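Local coordinates for protein putative aminopeptidase (Leishmania major, PDB 5NTH) that probably removes amino-terminal residues from peptides as a manganese-dependent M17 leucyl aminopeptidase, and binds actinonin beside its metal ions, at residues V32-I37 and A150-V155; S19-T24 and A233-A238; A158-Y163 and Q177-N182. One frame throughout, in Å; residues are numbered along the deposited sequence.

Interaction 1: residues V32-I37 and A150-V155; sequences VTFTDI and AVANAV
In the six-stranded mixed sheet of the N-terminal half, Val32 and Phe34 of the outermost strand 32-34 meet Val155 and Ala152 of helix 148-156, which packs against the sheet. The helix connects the parallel, adjacent strands 137-142 and 181-185 in a beta-alpha-beta crossover, and strand 32-34 lies beyond strand 181-185, so the contact shows how a crossover helix can also reach a strand it does not connect. Alternation along the strand sends the side chains of Val32 and Phe34 to the helix side. Phe34 is the longer of the two: with CG beside its own backbone N and anti to the carbonyl carbon (chi1 -58°), the ring extends far enough for its tip, CZ, to come within 3.9 Å of Ala152 CB. The methyl approaches the ring obliquely. One helical turn on, Val155 CG1 faces Val32 CG1 at 4.4 Å, a looser touch. Helix 203-221 packs on the same two strand residues through Cys210, with Leu206 also against Phe34. All four touching residues are buried and apolar. Their hold therefore comes from hydrophobic burial and the fit of side chains, without directional bonds between the two segments.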
# COMPACT_ATOMS: atom_id res chain seq x y z
N VAL A 32 13.39 -4.16 -45.08
CA VAL A 32 13.64 -5.56 -45.30
C VAL A 32 13.47 -5.86 -46.79
O VAL A 32 12.54 -5.40 -47.46
CB VAL A 32 12.70 -6.42 -44.47
CG1 VAL A 32 13.00 -7.89 -44.68
CG2 VAL A 32 12.88 -6.06 -43.01
N THR A 33 14.41 -6.64 -47.30
CA THR A 33 14.36 -7.14 -48.65
C THR A 33 14.53 -8.64 -48.61
O THR A 33 15.01 -9.22 -47.63
CB THR A 33 15.45 -6.49 -49.53
OG1 THR A 33 16.78 -6.81 -49.05
CG2 THR A 33 15.25 -4.99 -49.59
N PHE A 34 14.16 -9.27 -49.71
CA PHE A 34 14.40 -10.68 -49.84
C PHE A 34 15.19 -10.91 -51.12
O PHE A 34 15.03 -10.20 -52.10
CB PHE A 34 13.07 -11.43 -49.87
CG PHE A 34 12.22 -11.20 -48.64
CD1 PHE A 34 11.48 -10.04 -48.50
CD2 PHE A 34 12.15 -12.16 -47.62
CE1 PHE A 34 10.70 -9.83 -47.39
CE2 PHE A 34 11.40 -11.94 -46.49
CZ PHE A 34 10.67 -10.77 -46.37
N THR A 35 16.06 -11.92 -51.09
CA THR A 35 16.87 -12.27 -52.25
C THR A 35 16.76 -13.76 -52.45
O THR A 35 16.87 -14.54 -51.51
CB THR A 35 18.35 -11.83 -52.04
OG1 THR A 35 18.45 -10.39 -52.11
CG2 THR A 35 19.29 -12.44 -53.12
N ASP A 36 16.58 -14.18 -53.69
CA ASP A 36 16.37 -15.58 -54.00
C ASP A 36 17.68 -16.33 -53.73
O ASP A 36 18.68 -15.98 -54.32
CB ASP A 36 15.94 -15.64 -55.47
CG ASP A 36 15.74 -17.06 -55.99
OD1 ASP A 36 16.33 -18.02 -55.42
OD2 ASP A 36 14.97 -17.19 -56.99
N ILE A 37 17.70 -17.33 -52.85
CA ILE A 37 18.98 -17.97 -52.45
C ILE A 37 19.76 -18.49 -53.65
O ILE A 37 21.00 -18.60 -53.61
CB ILE A 37 18.81 -19.14 -51.47
CG1 ILE A 37 20.18 -19.59 -50.94
CG2 ILE A 37 18.12 -20.33 -52.13
CD1 ILE A 37 20.09 -20.49 -49.71
N ALA A 150 5.89 -16.11 -41.21
CA ALA A 150 6.52 -16.07 -39.90
C ALA A 150 7.94 -15.49 -39.94
O ALA A 150 8.33 -14.68 -39.09
CB ALA A 150 6.53 -17.46 -39.29
N VAL A 151 8.71 -15.89 -40.93
CA VAL A 151 9.99 -15.28 -41.18
C VAL A 151 9.82 -13.80 -41.54
O VAL A 151 10.50 -12.96 -40.97
CB VAL A 151 10.77 -16.02 -42.30
CG1 VAL A 151 12.12 -15.35 -42.57
CG2 VAL A 151 11.02 -17.46 -41.90
N ALA A 152 8.96 -13.44 -42.47
CA ALA A 152 8.89 -12.03 -42.80
C ALA A 152 8.58 -11.19 -41.55
O ALA A 152 9.25 -10.16 -41.28
CB ALA A 152 7.88 -11.77 -43.89
N ASN A 153 7.58 -11.65 -40.78
CA ASN A 153 7.24 -11.07 -39.48
C ASN A 153 8.40 -11.06 -38.48
O ASN A 153 8.73 -10.01 -37.98
CB ASN A 153 6.03 -11.81 -38.88
CG ASN A 153 5.48 -11.16 -37.59
OD1 ASN A 153 5.71 -10.00 -37.31
ND2 ASN A 153 4.73 -11.92 -36.81
N ALA A 154 9.01 -12.22 -38.21
CA ALA A 154 10.10 -12.40 -37.21
C ALA A 154 11.30 -11.50 -37.43
O ALA A 154 11.99 -11.07 -36.47
CB ALA A 154 10.57 -13.84 -37.17
N VAL A 155 11.56 -11.23 -38.69
CA VAL A 155 12.68 -10.40 -39.04
C VAL A 155 12.32 -8.96 -39.01
O VAL A 155 13.05 -8.17 -38.45
CB VAL A 155 13.19 -10.74 -40.44
CG1 VAL A 155 14.28 -9.77 -40.87
CG2 VAL A 155 13.74 -12.17 -40.46

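Interaction 2: residues S19-T24 and A233-A238; sequences SAYVQT and AEIAAA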
# COMPACT_ATOMS: atom_id res chain seq x y z
N SER A 19 3.67 17.58 -39.42
CA SER A 19 3.50 17.38 -40.89
C SER A 19 4.57 16.46 -41.48
O SER A 19 4.28 15.65 -42.36
CB SER A 19 3.45 18.72 -41.65
OG SER A 19 2.17 19.35 -41.54
N ALA A 20 5.79 16.58 -40.96
CA ALA A 20 6.90 15.70 -41.31
C ALA A 20 6.74 14.31 -40.72
O ALA A 20 7.05 13.33 -41.39
CB ALA A 20 8.23 16.29 -40.86
N TYR A 21 6.31 14.22 -39.47
CA TYR A 21 6.02 12.92 -38.85
C TYR A 21 4.96 12.17 -39.64
O TYR A 21 5.06 10.95 -39.84
CB TYR A 21 5.55 13.06 -37.39
CG TYR A 21 5.16 11.73 -36.82
CD1 TYR A 21 6.12 10.85 -36.32
CD2 TYR A 21 3.85 11.31 -36.88
CE1 TYR A 21 5.77 9.60 -35.85
CE2 TYR A 21 3.47 10.05 -36.40
CZ TYR A 21 4.43 9.21 -35.88
OH TYR A 21 4.02 7.99 -35.42
N VAL A 22 3.94 12.89 -40.10
CA VAL A 22 2.89 12.28 -40.91
C VAL A 22 3.52 11.66 -42.15
O VAL A 22 3.31 10.49 -42.42
CB VAL A 22 1.82 13.31 -41.27
CG1 VAL A 22 0.87 12.78 -42.34
CG2 VAL A 22 1.02 13.67 -40.02
N GLN A 23 4.34 12.44 -42.85
CA GLN A 23 5.00 11.94 -44.06
C GLN A 23 5.78 10.66 -43.87
O GLN A 23 5.76 9.78 -44.74
CB GLN A 23 5.94 13.00 -44.67
CG GLN A 23 5.22 14.15 -45.33
CD GLN A 23 4.00 13.67 -46.06
OE1 GLN A 23 2.86 13.94 -45.64
NE2 GLN A 23 4.22 12.90 -47.12
N THR A 24 6.46 10.55 -42.74
CA THR A 24 7.30 9.39 -42.51
C THR A 24 6.40 8.18 -42.36
O THR A 24 6.77 7.07 -42.75
CB THR A 24 8.18 9.53 -41.26
OG1 THR A 24 7.34 9.58 -40.11
CG2 THR A 24 9.05 10.80 -41.34
N ALA A 233 -5.64 10.18 -37.16
CA ALA A 233 -6.71 10.30 -38.18
C ALA A 233 -6.26 10.85 -39.54
O ALA A 233 -6.72 10.41 -40.60
CB ALA A 233 -7.83 11.17 -37.66
N GLU A 234 -5.38 11.83 -39.52
CA GLU A 234 -4.84 12.36 -40.76
C GLU A 234 -4.07 11.26 -41.55
O GLU A 234 -4.07 11.24 -42.79
CB GLU A 234 -3.96 13.55 -40.43
CG GLU A 234 -3.60 14.41 -41.61
CD GLU A 234 -2.60 15.47 -41.22
OE1 GLU A 234 -2.94 16.34 -40.36
OE2 GLU A 234 -1.46 15.39 -41.73
N ILE A 235 -3.42 10.37 -40.80
CA ILE A 235 -2.63 9.31 -41.36
C ILE A 235 -3.57 8.34 -42.04
O ILE A 235 -3.38 8.00 -43.21
CB ILE A 235 -1.76 8.59 -40.30
CG1 ILE A 235 -0.53 9.44 -39.94
CG2 ILE A 235 -1.22 7.26 -40.81
CD1 ILE A 235 0.29 8.93 -38.76
N ALA A 236 -4.58 7.92 -41.30
CA ALA A 236 -5.61 7.02 -41.81
C ALA A 236 -6.25 7.56 -43.09
O ALA A 236 -6.43 6.81 -44.05
CB ALA A 236 -6.67 6.75 -40.75
N ALA A 237 -6.54 8.86 -43.12
CA ALA A 237 -7.01 9.51 -44.36
C ALA A 237 -6.03 9.31 -45.55
O ALA A 237 -6.43 8.81 -46.59
CB ALA A 237 -7.28 10.98 -44.13
N ALA A 238 -4.76 9.66 -45.38
CA ALA A 238 -3.78 9.48 -46.47
C ALA A 238 -3.74 8.03 -46.98
O ALA A 238 -3.68 7.79 -48.17
CB ALA A 238 -2.38 9.94 -46.05
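Val22 and Ile235, the residues that bury most surface here, face each other where helix 12-26 leans against helix 229-243. Their CA atoms lie 6.3 Å apart, the nearest backbone pair of the two segments, and Val22 CG1 comes to 4.3 Å from Ile235 CG1. Val22 holds CG1 anti to its backbone N (chi1 168°), and both of its methyls take part: the Glu234 side chain crosses that of Val22 at about a right angle and brings OE2 against them. Glu234 OE2 rests 3.5 Å from Val22 CG2 and 3.6 Å from Val22 CG1, a carboxylate oxygen lying against two methyls. Glu234 can make this approach because its chain is extended, and its charge is answered elsewhere: OE1 forms a salt bridge with Arg6 NE, while Arg6 NH2 bonds Ser19 OG on the other helix, so a single arginine ties into both partners.

The segment axes pass 10.1 Å apart at a crossing angle of -43°, an oblique pairing of two helices that run in broadly the same direction. It sets the N-terminal helix against one of the helices flanking the eight-stranded sheet of the catalytic domain, where Ala236 packs on Val277 of strand 275-282.

Beyond the valine, Ile235 stretches its CD1 to 4.1 Å from Tyr21 CE2, and the two side chains cross nearly perpendicularly. The tyrosine hydroxyl is hydrogen-bonded to Thr222 OG1, a bond that would limit movement of the far end of the ring, and Leu219 of helix 203-221 touches both Tyr21 and Ile235.

Interaction 3: residues A158-Y163 and Q177-N182; sequences AAPHSY and QAMSLN
The pyrrolidine ring of Pro160 meets Met179 through its CG and CD atoms: CG is 3.6 Å from the sulfur SD of Met179, and CD is 3.8 Å from that same SD. The thioether chain crosses the ring at about a right angle. A first torsion of 70° holds Met179 CG between the backbone N and the carbonyl carbon, and a bend at chi3 (-81°) then turns the end of the chain aside, leaving the sulfur as its point of closest approach to the proline. Farther along, the ring of Tyr163 meets that of Tyr174 with the planes almost parallel, and Val373 of a second subunit packs on Tyr163.

The chain here belongs to the connection that closes a beta-alpha-beta crossover: after helix 148-156 it runs out through residues 158-163, then doubles back into strand 181-185, so that the touching parts point in nearly opposite directions, 163° apart. Nearer the strand, Ala159 CB touches Leu181 CD1 at 3.8 Å, and Leu181 also packs on Val124 of helix 117-127. Toward the turn, Ser162 CB lies 4.2 Å from Gln177 CG, while a backbone hydrogen bond between Ser162 and Lys176, the residue just before Gln177, joins the two arms.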
# COMPACT_ATOMS: atom_id res chain seq x y z
N ALA A 158 12.13 -7.42 -35.69
CA ALA A 158 13.37 -7.51 -34.93
C ALA A 158 14.43 -6.50 -35.37
O ALA A 158 15.52 -6.45 -34.81
CB ALA A 158 13.92 -8.92 -34.96
N ALA A 159 14.08 -5.66 -36.33
CA ALA A 159 15.00 -4.66 -36.82
C ALA A 159 15.05 -3.55 -35.83
O ALA A 159 14.10 -3.34 -35.09
CB ALA A 159 14.52 -4.12 -38.15
N PRO A 160 16.14 -2.78 -35.84
CA PRO A 160 16.14 -1.56 -35.02
C PRO A 160 14.96 -0.66 -35.38
O PRO A 160 14.66 -0.49 -36.56
CB PRO A 160 17.50 -0.87 -35.35
CG PRO A 160 18.25 -1.80 -36.24
CD PRO A 160 17.29 -2.85 -36.77
N HIS A 161 14.32 -0.07 -34.36
CA HIS A 161 13.02 0.59 -34.55
C HIS A 161 13.17 1.93 -35.24
O HIS A 161 14.12 2.63 -34.98
CB HIS A 161 12.31 0.77 -33.21
CG HIS A 161 11.90 -0.52 -32.58
ND1 HIS A 161 10.75 -0.66 -31.85
CD2 HIS A 161 12.48 -1.75 -32.62
CE1 HIS A 161 10.64 -1.92 -31.45
NE2 HIS A 161 11.68 -2.59 -31.89
N SER A 162 12.20 2.28 -36.08
CA SER A 162 12.27 3.51 -36.85
C SER A 162 11.99 4.78 -36.06
O SER A 162 12.47 5.83 -36.44
CB SER A 162 11.36 3.45 -38.08
OG SER A 162 10.00 3.61 -37.76
N TYR A 163 11.17 4.68 -35.02
CA TYR A 163 10.96 5.82 -34.13
C TYR A 163 12.11 5.93 -33.16
O TYR A 163 12.35 5.01 -32.34
CB TYR A 163 9.64 5.74 -33.32
CG TYR A 163 9.45 6.99 -32.47
CD1 TYR A 163 8.86 8.12 -33.01
CD2 TYR A 163 9.93 7.07 -31.15
CE1 TYR A 163 8.73 9.28 -32.27
CE2 TYR A 163 9.78 8.23 -30.39
CZ TYR A 163 9.18 9.34 -30.96
OH TYR A 163 9.00 10.54 -30.27
N GLN A 177 16.24 4.86 -40.33
CA GLN A 177 16.29 3.60 -41.09
C GLN A 177 17.67 3.57 -41.76
O GLN A 177 17.83 3.77 -42.97
CB GLN A 177 15.16 3.52 -42.11
CG GLN A 177 13.84 3.14 -41.45
CD GLN A 177 12.85 2.52 -42.43
OE1 GLN A 177 12.65 3.03 -43.53
NE2 GLN A 177 12.21 1.42 -42.01
N ALA A 178 18.66 3.37 -40.90
CA ALA A 178 20.05 3.62 -41.19
C ALA A 178 20.63 2.42 -41.87
O ALA A 178 21.51 2.55 -42.71
CB ALA A 178 20.82 3.90 -39.90
N MET A 179 20.14 1.26 -41.49
CA MET A 179 20.68 0.01 -41.94
C MET A 179 19.61 -0.71 -42.76
O MET A 179 18.60 -0.14 -43.12
CB MET A 179 21.09 -0.80 -40.72
CG MET A 179 19.91 -1.30 -39.92
SD MET A 179 20.32 -2.77 -39.02
CE MET A 179 20.15 -4.06 -40.22
N SER A 180 19.84 -1.98 -43.03
CA SER A 180 18.97 -2.72 -43.91
C SER A 180 19.15 -4.20 -43.77
O SER A 180 20.28 -4.66 -43.67
CB SER A 180 19.28 -2.32 -45.33
OG SER A 180 18.20 -2.73 -46.11
N LEU A 181 18.05 -4.95 -43.81
CA LEU A 181 18.11 -6.41 -43.67
C LEU A 181 17.74 -7.09 -44.96
O LEU A 181 16.74 -6.74 -45.55
CB LEU A 181 17.19 -6.92 -42.58
CG LEU A 181 17.49 -6.45 -41.16
CD1 LEU A 181 16.84 -5.09 -40.94
CD2 LEU A 181 16.97 -7.44 -40.15
N ASN A 182 18.57 -8.04 -45.39
CA ASN A 182 18.38 -8.77 -46.64
C ASN A 182 18.13 -10.26 -46.31
O ASN A 182 19.04 -10.98 -45.87
CB ASN A 182 19.62 -8.59 -47.51
CG ASN A 182 19.53 -9.33 -48.83
OD1 ASN A 182 20.30 -10.28 -49.08
ND2 ASN A 182 18.55 -8.94 -49.68

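Interactions 1 and 3 involve successive parts of one crossover, its helix and the connection that follows, and both reach the six-stranded sheet. Their centres are 13 Å apart, and they touch where Val155 CG1 meets Leu181 CD2 at 3.6 Å, strand 181-185 being the neighbour of strand 32-34. Interaction 2 stands apart, its centre about 27 Å from that of interaction 1 and about 21 Å from that of interaction 3, although the nearest atoms of interactions 2 and 3 are about 4 Å apart, without contact. Helix 12-26 leads directly to strand 32-34, so one N-terminal run packs first on the catalytic domain and then joins the other sheet. All three contacts lie away from the manganese ions and the actinonin pocket.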